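Local coordinates for protein chitooligosaccharidolytic beta-N-acetylglucosaminidase (Ostrinia furnacalis, PDB 3NSN) that hydrolyses terminal beta-linked N-acetylglucosamine units one at a time from the non-reducing ends of chitooligosaccharides, preferring the shorter ones, at residues A[3-8]-A[16-21]; A[193-198]-A[500-505]; A[423-428]-A[442-447]. All coordinates share one frame; numbering follows the deposited sequence.

Contact 1 (A[3-8]-A[16-21])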
loop_
_atom_site.group_PDB
_atom_site.type_symbol
_atom_site.label_atom_id
_atom_site.label_comp_id
_atom_site.label_asym_id
_atom_site.label_seq_id
_atom_site.Cartn_x
_atom_site.Cartn_y
_atom_site.Cartn_z
ATOM N N VAL A 3 -7.064 12.844 -26.927
ATOM C CA VAL A 3 -8.304 12.697 -26.239
ATOM C C VAL A 3 -9.479 12.987 -27.125
ATOM O O VAL A 3 -9.498 13.898 -27.905
ATOM C CB VAL A 3 -8.340 13.360 -24.852
ATOM C CG1 VAL A 3 -7.149 14.106 -24.638
ATOM C CG2 VAL A 3 -9.554 14.137 -24.615
ATOM N N VAL A 4 -10.423 12.102 -26.994
ATOM C CA VAL A 4 -11.630 12.019 -27.741
ATOM C C VAL A 4 -12.853 12.632 -27.112
ATOM O O VAL A 4 -13.835 12.766 -27.762
ATOM C CB VAL A 4 -11.862 10.501 -27.912
ATOM C CG1 VAL A 4 -13.236 10.174 -27.965
ATOM C CG2 VAL A 4 -11.163 10.014 -29.108
ATOM N N TRP A 5 -12.783 12.976 -25.841
ATOM C CA TRP A 5 -13.911 13.409 -25.068
ATOM C C TRP A 5 -13.766 14.859 -24.595
ATOM O O TRP A 5 -12.723 15.405 -24.603
ATOM C CB TRP A 5 -14.168 12.490 -23.851
ATOM C CG TRP A 5 -14.399 11.034 -24.140
ATOM C CD1 TRP A 5 -13.504 10.045 -24.064
ATOM C CD2 TRP A 5 -15.609 10.428 -24.543
ATOM N NE1 TRP A 5 -14.050 8.877 -24.405
ATOM C CE2 TRP A 5 -15.357 9.074 -24.702
ATOM C CE3 TRP A 5 -16.886 10.900 -24.794
ATOM C CZ2 TRP A 5 -16.327 8.186 -25.088
ATOM C CZ3 TRP A 5 -17.846 10.017 -25.184
ATOM C CH2 TRP A 5 -17.561 8.677 -25.327
ATOM N N ARG A 6 -14.865 15.430 -24.171
ATOM C CA ARG A 6 -14.914 16.748 -23.599
ATOM C C ARG A 6 -15.877 16.717 -22.447
ATOM O O ARG A 6 -16.609 15.795 -22.323
ATOM C CB ARG A 6 -15.311 17.799 -24.632
ATOM C CG ARG A 6 -16.755 17.809 -24.981
ATOM C CD ARG A 6 -17.110 18.850 -26.001
ATOM N NE ARG A 6 -18.464 18.722 -26.465
ATOM C CZ ARG A 6 -19.510 19.213 -25.853
ATOM N NH1 ARG A 6 -19.351 19.886 -24.754
ATOM N NH2 ARG A 6 -20.716 19.055 -26.349
ATOM N N TRP A 7 -15.870 17.739 -21.616
ATOM C CA TRP A 7 -16.691 17.763 -20.446
ATOM C C TRP A 7 -17.497 19.034 -20.286
ATOM O O TRP A 7 -17.076 20.058 -20.671
ATOM C CB TRP A 7 -15.847 17.490 -19.194
ATOM C CG TRP A 7 -15.438 16.089 -19.018
ATOM C CD1 TRP A 7 -15.999 15.193 -18.224
ATOM C CD2 TRP A 7 -14.359 15.446 -19.645
ATOM N NE1 TRP A 7 -15.378 14.024 -18.319
ATOM C CE2 TRP A 7 -14.340 14.147 -19.183
ATOM C CE3 TRP A 7 -13.404 15.844 -20.564
ATOM C CZ2 TRP A 7 -13.412 13.224 -19.602
ATOM C CZ3 TRP A 7 -12.488 14.930 -20.982
ATOM C CH2 TRP A 7 -12.491 13.628 -20.490
ATOM N N SER A 8 -18.680 18.928 -19.725
ATOM C CA SER A 8 -19.543 20.063 -19.570
ATOM C C SER A 8 -20.247 20.053 -18.247
ATOM O O SER A 8 -20.798 19.057 -17.833
ATOM C CB SER A 8 -20.530 20.069 -20.735
ATOM O OG SER A 8 -21.584 20.961 -20.569
ATOM N N LYS A 16 -19.189 13.810 -19.266
ATOM C CA LYS A 16 -18.384 13.477 -20.392
ATOM C C LYS A 16 -19.256 13.406 -21.618
ATOM O O LYS A 16 -20.220 12.728 -21.636
ATOM C CB LYS A 16 -17.636 12.152 -20.166
ATOM C CG LYS A 16 -16.474 11.950 -21.069
ATOM C CD LYS A 16 -15.713 10.706 -20.809
ATOM C CE LYS A 16 -16.403 9.475 -21.286
ATOM N NZ LYS A 16 -15.554 8.323 -21.428
ATOM N N LEU A 17 -18.854 14.136 -22.634
ATOM C CA LEU A 17 -19.566 14.236 -23.887
ATOM C C LEU A 17 -18.634 14.078 -25.040
ATOM O O LEU A 17 -17.494 14.396 -24.964
ATOM C CB LEU A 17 -20.331 15.553 -23.963
ATOM C CG LEU A 17 -21.467 15.732 -22.977
ATOM C CD1 LEU A 17 -21.922 17.141 -22.854
ATOM C CD2 LEU A 17 -22.574 14.884 -23.401
ATOM N N LYS A 18 -19.121 13.529 -26.118
ATOM C CA LYS A 18 -18.258 13.329 -27.237
ATOM C C LYS A 18 -17.812 14.677 -27.776
ATOM O O LYS A 18 -18.579 15.577 -27.808
ATOM C CB LYS A 18 -18.956 12.507 -28.288
ATOM C CG LYS A 18 -18.155 12.265 -29.482
ATOM C CD LYS A 18 -17.564 10.901 -29.455
ATOM C CE LYS A 18 -18.650 9.827 -29.397
ATOM N NZ LYS A 18 -18.103 8.464 -29.596
ATOM N N ASN A 19 -16.545 14.804 -28.137
ATOM C CA ASN A 19 -16.041 16.032 -28.701
ATOM C C ASN A 19 -16.228 16.050 -30.203
ATOM O O ASN A 19 -15.318 15.818 -30.949
ATOM C CB ASN A 19 -14.588 16.259 -28.361
ATOM C CG ASN A 19 -14.119 17.639 -28.732
ATOM O OD1 ASN A 19 -12.969 17.899 -28.770
ATOM N ND2 ASN A 19 -15.020 18.498 -29.009
ATOM N N ASP A 20 -17.452 16.288 -30.606
ATOM C CA ASP A 20 -17.860 16.259 -31.998
ATOM C C ASP A 20 -17.361 17.469 -32.753
ATOM O O ASP A 20 -17.483 18.549 -32.300
ATOM C CB ASP A 20 -19.380 16.121 -32.080
ATOM C CG ASP A 20 -19.872 14.709 -31.789
ATOM O OD1 ASP A 20 -20.927 14.578 -31.167
ATOM O OD2 ASP A 20 -19.223 13.716 -32.186
ATOM N N PRO A 21 -16.828 17.267 -33.937
ATOM C CA PRO A 21 -16.272 18.351 -34.751
ATOM C C PRO A 21 -17.223 19.451 -35.225
ATOM O O PRO A 21 -16.806 20.556 -35.397
ATOM C CB PRO A 21 -15.631 17.612 -35.909
ATOM C CG PRO A 21 -16.298 16.391 -35.979
ATOM C CD PRO A 21 -16.704 15.992 -34.632
HETATM O O HOH W 1 -19.089 18.480 -29.582
#
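Lys16 lies against two tryptophans of the segment 3-8. Its CG rests over one face of the Trp7 ring, offset toward the rim and 3.6 Å from Trp7 CE2. With CG anti to the backbone N (chi1 -162°), the chain runs alongside Trp7 and then bends at chi3 (75°). The bend brings the end over the Trp5 indole. Lys16 NZ stands 3.5 Å from the centroid of the Trp5 five-membered ring, a cation-pi contact, and Lys16 CE touches the same face. Val4 CG1 packs on the opposite face of Trp5. This side is tight, and the second subunit adds to it: its Glu284 forms a salt bridge with Lys16 NZ, and its Phe244 O accepts from Trp5 NE1.

The side of Arg6 and Asn19 is looser. Arg6 NE makes a weak bond to Lys18 O, at 3.4 Å, and a water bridges it to Asp20 O. Arg6 CD lies 3.7 Å from Asn19 ND2.

Between the two sides, Arg6 and Leu17 form a hydrogen-bonded pair, with Arg6 N to Leu17 O at 2.9 Å and Leu17 N to Arg6 O at 2.8 Å. This is the register of an antiparallel beta hairpin, formed by strands 5-10 and 13-18 at the dimer interface.

Contact 2 (A[193-198]-A[500-505]). With TMX (2-deoxy-2-(trimethylammonio)-beta-D-glucopyranose), chain B.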
loop_
_atom_site.group_PDB
_atom_site.type_symbol
_atom_site.label_atom_id
_atom_site.label_comp_id
_atom_site.label_asym_id
_atom_site.label_seq_id
_atom_site.Cartn_x
_atom_site.Cartn_y
_atom_site.Cartn_z
ATOM N N LEU A 193 1.449 11.401 13.154
ATOM C CA LEU A 193 2.351 10.681 14.001
ATOM C C LEU A 193 2.992 9.514 13.233
ATOM O O LEU A 193 2.344 8.703 12.675
ATOM C CB LEU A 193 1.646 10.175 15.234
ATOM C CG LEU A 193 2.488 9.412 16.232
ATOM C CD1 LEU A 193 1.858 9.312 17.511
ATOM C CD2 LEU A 193 2.755 8.035 15.764
ATOM N N LEU A 194 4.298 9.458 13.219
ATOM C CA LEU A 194 4.988 8.379 12.578
ATOM C C LEU A 194 5.808 7.549 13.542
ATOM O O LEU A 194 6.673 8.031 14.184
ATOM C CB LEU A 194 5.897 8.934 11.520
ATOM C CG LEU A 194 6.535 7.889 10.663
ATOM C CD1 LEU A 194 5.449 7.178 9.944
ATOM C CD2 LEU A 194 7.468 8.527 9.726
ATOM N N ASP A 195 5.505 6.278 13.602
ATOM C CA ASP A 195 6.177 5.401 14.499
ATOM C C ASP A 195 7.356 4.748 13.789
ATOM O O ASP A 195 7.229 3.951 12.894
ATOM C CB ASP A 195 5.177 4.443 15.107
ATOM C CG ASP A 195 5.797 3.236 15.743
ATOM O OD1 ASP A 195 5.078 2.349 16.070
ATOM O OD2 ASP A 195 6.975 3.145 15.935
ATOM N N THR A 196 8.531 5.149 14.182
ATOM C CA THR A 196 9.706 4.625 13.527
ATOM C C THR A 196 10.483 3.618 14.334
ATOM O O THR A 196 11.626 3.419 14.064
ATOM C CB THR A 196 10.634 5.737 12.939
ATOM O OG1 THR A 196 11.244 6.485 13.968
ATOM C CG2 THR A 196 9.893 6.664 12.088
ATOM N N ALA A 197 9.856 3.043 15.343
ATOM C CA ALA A 197 10.489 2.111 16.254
ATOM C C ALA A 197 10.007 0.679 16.094
ATOM O O ALA A 197 10.733 -0.245 16.220
ATOM C CB ALA A 197 10.328 2.595 17.675
ATOM N N ARG A 198 8.731 0.550 15.801
ATOM C CA ARG A 198 8.115 -0.704 15.476
ATOM C C ARG A 198 8.581 -1.281 14.152
ATOM O O ARG A 198 8.521 -2.420 13.967
ATOM C CB ARG A 198 6.597 -0.656 15.648
ATOM C CG ARG A 198 6.138 -0.990 17.052
ATOM C CD ARG A 198 6.512 0.037 18.120
ATOM N NE ARG A 198 5.749 -0.141 19.332
ATOM C CZ ARG A 198 4.609 0.477 19.616
ATOM N NH1 ARG A 198 4.110 1.386 18.815
ATOM N NH2 ARG A 198 3.996 0.200 20.731
ATOM N N ALA A 500 -2.602 9.035 13.263
ATOM C CA ALA A 500 -1.593 8.151 13.785
ATOM C C ALA A 500 -1.269 6.945 12.933
ATOM O O ALA A 500 -2.101 6.182 12.628
ATOM C CB ALA A 500 -1.950 7.719 15.134
ATOM N N LEU A 501 -0.020 6.804 12.585
ATOM C CA LEU A 501 0.462 5.606 11.955
ATOM C C LEU A 501 1.463 4.899 12.842
ATOM O O LEU A 501 2.650 5.155 12.827
ATOM C CB LEU A 501 1.059 5.939 10.610
ATOM C CG LEU A 501 1.670 4.854 9.775
ATOM C CD1 LEU A 501 0.749 3.775 9.605
ATOM C CD2 LEU A 501 2.081 5.417 8.473
ATOM N N TRP A 502 0.945 4.000 13.634
ATOM C CA TRP A 502 1.730 3.082 14.398
ATOM C C TRP A 502 2.219 2.028 13.376
ATOM O O TRP A 502 1.572 1.755 12.419
ATOM C CB TRP A 502 0.900 2.491 15.489
ATOM C CG TRP A 502 0.379 3.487 16.401
ATOM C CD1 TRP A 502 -0.842 3.909 16.458
ATOM C CD2 TRP A 502 1.089 4.172 17.409
ATOM N NE1 TRP A 502 -0.983 4.852 17.375
ATOM C CE2 TRP A 502 0.199 5.026 18.007
ATOM C CE3 TRP A 502 2.399 4.155 17.857
ATOM C CZ2 TRP A 502 0.550 5.848 19.063
ATOM C CZ3 TRP A 502 2.759 4.984 18.867
ATOM C CH2 TRP A 502 1.845 5.808 19.476
ATOM N N SER A 503 3.379 1.486 13.625
ATOM C CA SER A 503 4.083 0.732 12.648
ATOM C C SER A 503 4.329 -0.755 12.840
ATOM O O SER A 503 5.202 -1.307 12.255
ATOM C CB SER A 503 5.346 1.474 12.305
ATOM O OG SER A 503 5.082 2.756 11.920
ATOM N N GLU A 504 3.521 -1.370 13.656
ATOM C CA GLU A 504 3.622 -2.768 13.893
ATOM C C GLU A 504 3.470 -3.452 12.555
ATOM O O GLU A 504 4.050 -4.431 12.333
ATOM C CB GLU A 504 2.575 -3.245 14.875
ATOM C CG GLU A 504 2.826 -2.846 16.309
ATOM C CD GLU A 504 2.186 -1.534 16.724
ATOM O OE1 GLU A 504 1.865 -0.730 15.911
ATOM O OE2 GLU A 504 2.070 -1.312 17.888
ATOM N N GLN A 505 2.680 -2.872 11.682
ATOM C CA GLN A 505 2.415 -3.351 10.376
ATOM C C GLN A 505 2.639 -2.329 9.292
ATOM O O GLN A 505 1.902 -2.292 8.367
ATOM C CB GLN A 505 1.015 -3.870 10.321
ATOM C CG GLN A 505 0.813 -5.034 11.203
ATOM C CD GLN A 505 -0.573 -5.483 11.239
ATOM O OE1 GLN A 505 -1.329 -4.934 11.918
ATOM N NE2 GLN A 505 -0.908 -6.472 10.495
HETATM C C1 TMX B . -1.855 1.178 21.367
HETATM C C2 TMX B . -0.626 2.056 21.804
HETATM N N2 TMX B . -0.977 3.459 22.214
HETATM C C3 TMX B . 0.545 1.963 20.766
HETATM O O3 TMX B . 1.762 1.570 21.429
HETATM C C4 TMX B . 0.251 0.980 19.630
HETATM O O4 TMX B . 1.310 1.063 18.668
HETATM C C5 TMX B . -1.094 1.335 18.979
HETATM O O5 TMX B . -2.193 1.313 19.945
HETATM C C6 TMX B . -1.425 0.373 17.842
HETATM O O6 TMX B . -2.588 0.853 17.155
HETATM C C7 TMX B . -1.781 3.466 23.443
HETATM C C8 TMX B . -1.740 4.215 21.207
HETATM C C9 TMX B . 0.233 4.246 22.517
#
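The Trp502 indole has Leu193 on one face and the bound TMX sugar on the other. Leu193 CD2 sits 4.2 Å from the centroid of the six-membered ring, a CH-pi contact. On the sugar side O4 lies over the rim, while the trimethylammonio carbon C8 comes to 3.5 Å from Trp502 CZ2. Asp195 OD1 is at the ring edge, in its plane. The Arg198 guanidinium has Glu504 OE2 over one face, with Asp195 OD1 and Trp502 CE3 at its edge, in plane. The guanidinium and indole planes stand 71° apart.

Leu193 pairs with Ala500 and Leu194 with Leu501 in parallel register. These are the first and last strands, 189-195 and 494-501, and their pairing closes the eight-stranded TIM barrel. Trp502, Arg198 and Glu504 follow at the strand ends and line the sugar site.

Asp195 fixes the turn. OD2 accepts from the backbone N of Ala197 and Arg198, the first bond making an Asx turn. OD1 takes Arg198 NH1 and Ser503 N from opposite faces of the carboxylate, each at 3.1 Å. Ser503 OG donates to Asp195 O at 2.6 Å.

Arg198 NH2 gives TMX O3 a nearly straight bond of 2.7 Å (174°). The Glu504 chain bends at chi2 (91°), which turns its carboxylate to Arg198 and TMX O4. TMX O4 donates to Glu504 OE2 at 2.6 Å. The Arg198 NH1 to Glu504 OE2 salt bridge is one of charge alone. An alanine in place of Trp502 would probably leave the sugar without its platform and Leu193 CD2 without its ring. Glu306, essential for chitooligosaccharide binding, lies close to Glu504.

Contact 3 (A[423-428]-A[442-447]). With TMX (2-deoxy-2-(trimethylammonio)-beta-D-glucopyranose), chain B; NAG (2-acetamido-2-deoxy-beta-D-glucopyranose), chain C.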
loop_
_atom_site.group_PDB
_atom_site.type_symbol
_atom_site.label_atom_id
_atom_site.label_comp_id
_atom_site.label_asym_id
_atom_site.label_seq_id
_atom_site.Cartn_x
_atom_site.Cartn_y
_atom_site.Cartn_z
ATOM N N ILE A 423 -2.706 17.328 26.392
ATOM C CA ILE A 423 -3.109 15.960 26.378
ATOM C C ILE A 423 -3.560 15.462 25.000
ATOM O O ILE A 423 -4.402 16.055 24.357
ATOM C CB ILE A 423 -4.245 15.714 27.369
ATOM C CG1 ILE A 423 -4.011 16.434 28.690
ATOM C CG2 ILE A 423 -4.471 14.276 27.587
ATOM C CD1 ILE A 423 -2.986 15.860 29.526
ATOM N N GLN A 424 -2.982 14.349 24.593
ATOM C CA GLN A 424 -3.272 13.753 23.326
ATOM C C GLN A 424 -4.271 12.671 23.529
ATOM O O GLN A 424 -4.045 11.765 24.230
ATOM C CB GLN A 424 -2.015 13.258 22.639
ATOM C CG GLN A 424 -2.236 12.665 21.260
ATOM C CD GLN A 424 -1.029 12.659 20.327
ATOM O OE1 GLN A 424 0.109 12.730 20.713
ATOM N NE2 GLN A 424 -1.326 12.563 19.074
ATOM N N VAL A 425 -5.408 12.821 22.890
ATOM C CA VAL A 425 -6.515 11.930 23.041
ATOM C C VAL A 425 -6.549 10.838 21.970
ATOM O O VAL A 425 -6.665 11.127 20.837
ATOM C CB VAL A 425 -7.824 12.724 22.925
ATOM C CG1 VAL A 425 -8.942 11.841 23.028
ATOM C CG2 VAL A 425 -7.904 13.743 23.954
ATOM N N TRP A 426 -6.453 9.595 22.380
ATOM C CA TRP A 426 -6.595 8.430 21.504
ATOM C C TRP A 426 -7.830 7.593 21.842
ATOM O O TRP A 426 -8.005 6.519 21.361
ATOM C CB TRP A 426 -5.331 7.565 21.481
ATOM C CG TRP A 426 -5.005 6.925 22.770
ATOM C CD1 TRP A 426 -4.485 7.513 23.825
ATOM C CD2 TRP A 426 -5.179 5.566 23.127
ATOM N NE1 TRP A 426 -4.347 6.657 24.837
ATOM C CE2 TRP A 426 -4.762 5.435 24.438
ATOM C CE3 TRP A 426 -5.653 4.451 22.468
ATOM C CZ2 TRP A 426 -4.801 4.254 25.102
ATOM C CZ3 TRP A 426 -5.693 3.284 23.130
ATOM C CH2 TRP A 426 -5.274 3.185 24.430
ATOM N N THR A 427 -8.676 8.107 22.699
ATOM C CA THR A 427 -9.937 7.442 23.039
ATOM C C THR A 427 -10.918 7.686 21.927
ATOM O O THR A 427 -10.618 8.362 21.026
ATOM C CB THR A 427 -10.607 8.014 24.295
ATOM O OG1 THR A 427 -10.877 9.394 24.121
ATOM C CG2 THR A 427 -9.787 7.851 25.502
ATOM N N THR A 428 -12.108 7.143 22.031
ATOM C CA THR A 428 -13.149 7.409 21.064
ATOM C C THR A 428 -13.522 8.826 21.273
ATOM O O THR A 428 -13.247 9.374 22.281
ATOM C CB THR A 428 -14.378 6.523 21.214
ATOM O OG1 THR A 428 -15.012 6.797 22.440
ATOM C CG2 THR A 428 -14.011 5.091 21.198
ATOM N N TYR A 442 -7.838 21.768 30.275
ATOM C CA TYR A 442 -6.793 21.111 29.511
ATOM C C TYR A 442 -6.864 21.311 27.994
ATOM O O TYR A 442 -7.898 21.270 27.415
ATOM C CB TYR A 442 -6.695 19.643 29.904
ATOM C CG TYR A 442 -6.011 19.438 31.232
ATOM C CD1 TYR A 442 -6.729 19.288 32.367
ATOM C CD2 TYR A 442 -4.653 19.423 31.341
ATOM C CE1 TYR A 442 -6.145 19.114 33.541
ATOM C CE2 TYR A 442 -4.059 19.245 32.543
ATOM C CZ TYR A 442 -4.813 19.085 33.629
ATOM O OH TYR A 442 -4.264 18.932 34.831
ATOM N N ARG A 443 -5.732 21.577 27.379
ATOM C CA ARG A 443 -5.677 21.661 25.940
ATOM C C ARG A 443 -5.525 20.272 25.333
ATOM O O ARG A 443 -4.908 19.433 25.889
ATOM C CB ARG A 443 -4.601 22.587 25.494
ATOM C CG ARG A 443 -4.670 23.908 26.112
ATOM C CD ARG A 443 -3.532 24.115 26.931
ATOM N NE ARG A 443 -2.539 24.899 26.269
ATOM C CZ ARG A 443 -1.262 24.906 26.586
ATOM N NH1 ARG A 443 -0.820 24.179 27.562
ATOM N NH2 ARG A 443 -0.445 25.662 25.919
ATOM N N LEU A 444 -6.099 20.034 24.189
ATOM C CA LEU A 444 -6.049 18.719 23.629
ATOM C C LEU A 444 -5.573 18.616 22.181
ATOM O O LEU A 444 -5.701 19.534 21.418
ATOM C CB LEU A 444 -7.405 18.093 23.718
ATOM C CG LEU A 444 -8.127 17.984 25.026
ATOM C CD1 LEU A 444 -9.393 17.399 24.686
ATOM C CD2 LEU A 444 -7.412 17.088 25.919
ATOM N N ILE A 445 -5.025 17.467 21.835
ATOM C CA ILE A 445 -4.778 17.097 20.475
ATOM C C ILE A 445 -5.591 15.843 20.213
ATOM O O ILE A 445 -5.428 14.878 20.889
ATOM C CB ILE A 445 -3.305 16.806 20.190
ATOM C CG1 ILE A 445 -2.457 18.031 20.408
ATOM C CG2 ILE A 445 -3.164 16.251 18.837
ATOM C CD1 ILE A 445 -1.037 17.772 20.508
ATOM N N MET A 446 -6.470 15.889 19.224
ATOM C CA MET A 446 -7.317 14.766 18.915
ATOM C C MET A 446 -6.717 13.733 17.991
ATOM O O MET A 446 -6.419 13.999 16.871
ATOM C CB MET A 446 -8.621 15.222 18.293
ATOM C CG MET A 446 -9.505 16.028 19.163
ATOM S SD MET A 446 -10.038 15.237 20.631
ATOM C CE MET A 446 -10.335 13.623 20.061
ATOM N N SER A 447 -6.590 12.539 18.511
ATOM C CA SER A 447 -6.171 11.371 17.766
ATOM C C SER A 447 -7.094 10.204 18.026
ATOM O O SER A 447 -6.658 9.128 18.226
ATOM C CB SER A 447 -4.727 11.012 18.081
ATOM O OG SER A 447 -3.887 11.960 17.564
HETATM C C1 TMX B . -1.855 1.178 21.367
HETATM C C2 TMX B . -0.626 2.056 21.804
HETATM N N2 TMX B . -0.977 3.459 22.214
HETATM C C3 TMX B . 0.545 1.963 20.766
HETATM O O3 TMX B . 1.762 1.570 21.429
HETATM C C4 TMX B . 0.251 0.980 19.630
HETATM O O4 TMX B . 1.310 1.063 18.668
HETATM C C5 TMX B . -1.094 1.335 18.979
HETATM O O5 TMX B . -2.193 1.313 19.945
HETATM C C6 TMX B . -1.425 0.373 17.842
HETATM O O6 TMX B . -2.588 0.853 17.155
HETATM C C7 TMX B . -1.781 3.466 23.443
HETATM C C8 TMX B . -1.740 4.215 21.207
HETATM C C9 TMX B . 0.233 4.246 22.517
HETATM C C1 NAG C . -3.670 -3.806 22.067
HETATM C C2 NAG C . -2.593 -3.747 20.972
HETATM C C3 NAG C . -1.714 -2.490 21.124
HETATM C C4 NAG C . -2.536 -1.202 21.347
HETATM C C5 NAG C . -3.606 -1.448 22.424
HETATM C C6 NAG C . -4.568 -0.269 22.512
HETATM C C7 NAG C . -1.811 -5.996 20.227
HETATM C C8 NAG C . -2.830 -5.892 19.104
HETATM N N2 NAG C . -1.749 -4.950 21.076
HETATM O O3 NAG C . -0.868 -2.323 19.964
HETATM O O4 NAG C . -1.610 -0.198 21.777
HETATM O O5 NAG C . -4.413 -2.585 22.079
HETATM O O6 NAG C . -5.348 -0.404 23.692
HETATM O O7 NAG C . -1.105 -7.004 20.326
#
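Val425 packs between Leu444 and Met446 on one face of the sheet. Val425 CG1 meets Met446 CE at 3.7 Å. The methionine chain bends at chi2 and chi3 (-60° and -40°), which folds its methyl back to the valine. The other branch, Val425 CG2, touches Leu444 CD2 at 3.9 Å. That same leucine methyl also reaches Ile423 CB, at 3.7 Å. Further along, the Ile423 and Tyr442 side chains cross obliquely, Ile423 CG1 coming to 4.0 Å from Tyr442 CD2. Ile434 and Leu438 of helix 432-439 pack against Val425 and Leu444.

The face of Gln424 and Ile445 is more polar. Gln424 NE2 reaches past Ile445 CG2 to donate to Ser447 OG at 3.0 Å. The oxygen lies in the amide plane. Outside the pair, Gln424 OE1 accepts from His341 and NE2 also donates to Glu498. Glu498 O is a further partner of Ser447 OG. These partners hold the amide of Gln424 at both ends.

The backbones run in parallel register, Ile423 with Leu444, Gln424 with Ile445 and Val425 with Met446. Val425 N donates to Ile445 O at 2.9 Å, and Ser447 N donates to Val425 O at 2.7 Å.

Trp426 turns off the end of its strand. Its CG sits between the backbone N and the carbonyl carbon (chi1 65°), which swings the indole away from Ser447 and toward the ligand. TMX C7 lies over one ring face, 3.5 Å from Trp426 CZ2. NAG O6 is at the ring edge. Trp426 NE1 donates a hydrogen bond to Thr403 O. The two strands and helix 432-439 form a right-handed beta-alpha-beta unit of the TIM barrel, with Trp426 at the sugar-binding end.

In the fold
Contact 1 is peripheral and partly buried, at the dimer interface, and contacts 2 and 3 are buried in the catalytic barrel. Contact 1 is an antiparallel hairpin about 46 Å from contact 2 and 50 Å from contact 3, centre to centre. It shares no strand with them. Lys16, Lys18 and Trp5 bond to the second subunit, which contact 2 also touches. Contacts 2 and 3 belong to one parallel sheet, in which strands 444-446 and 494-501 are neighbours, and their centres are about 18 Å apart. Both meet TMX, but differently. Contact 2 grips sugar hydroxyls with charged groups and sets an indole face against the sugar. Contact 3 adds an indole over the trimethylammonio group and pairs an apolar face with a polar one.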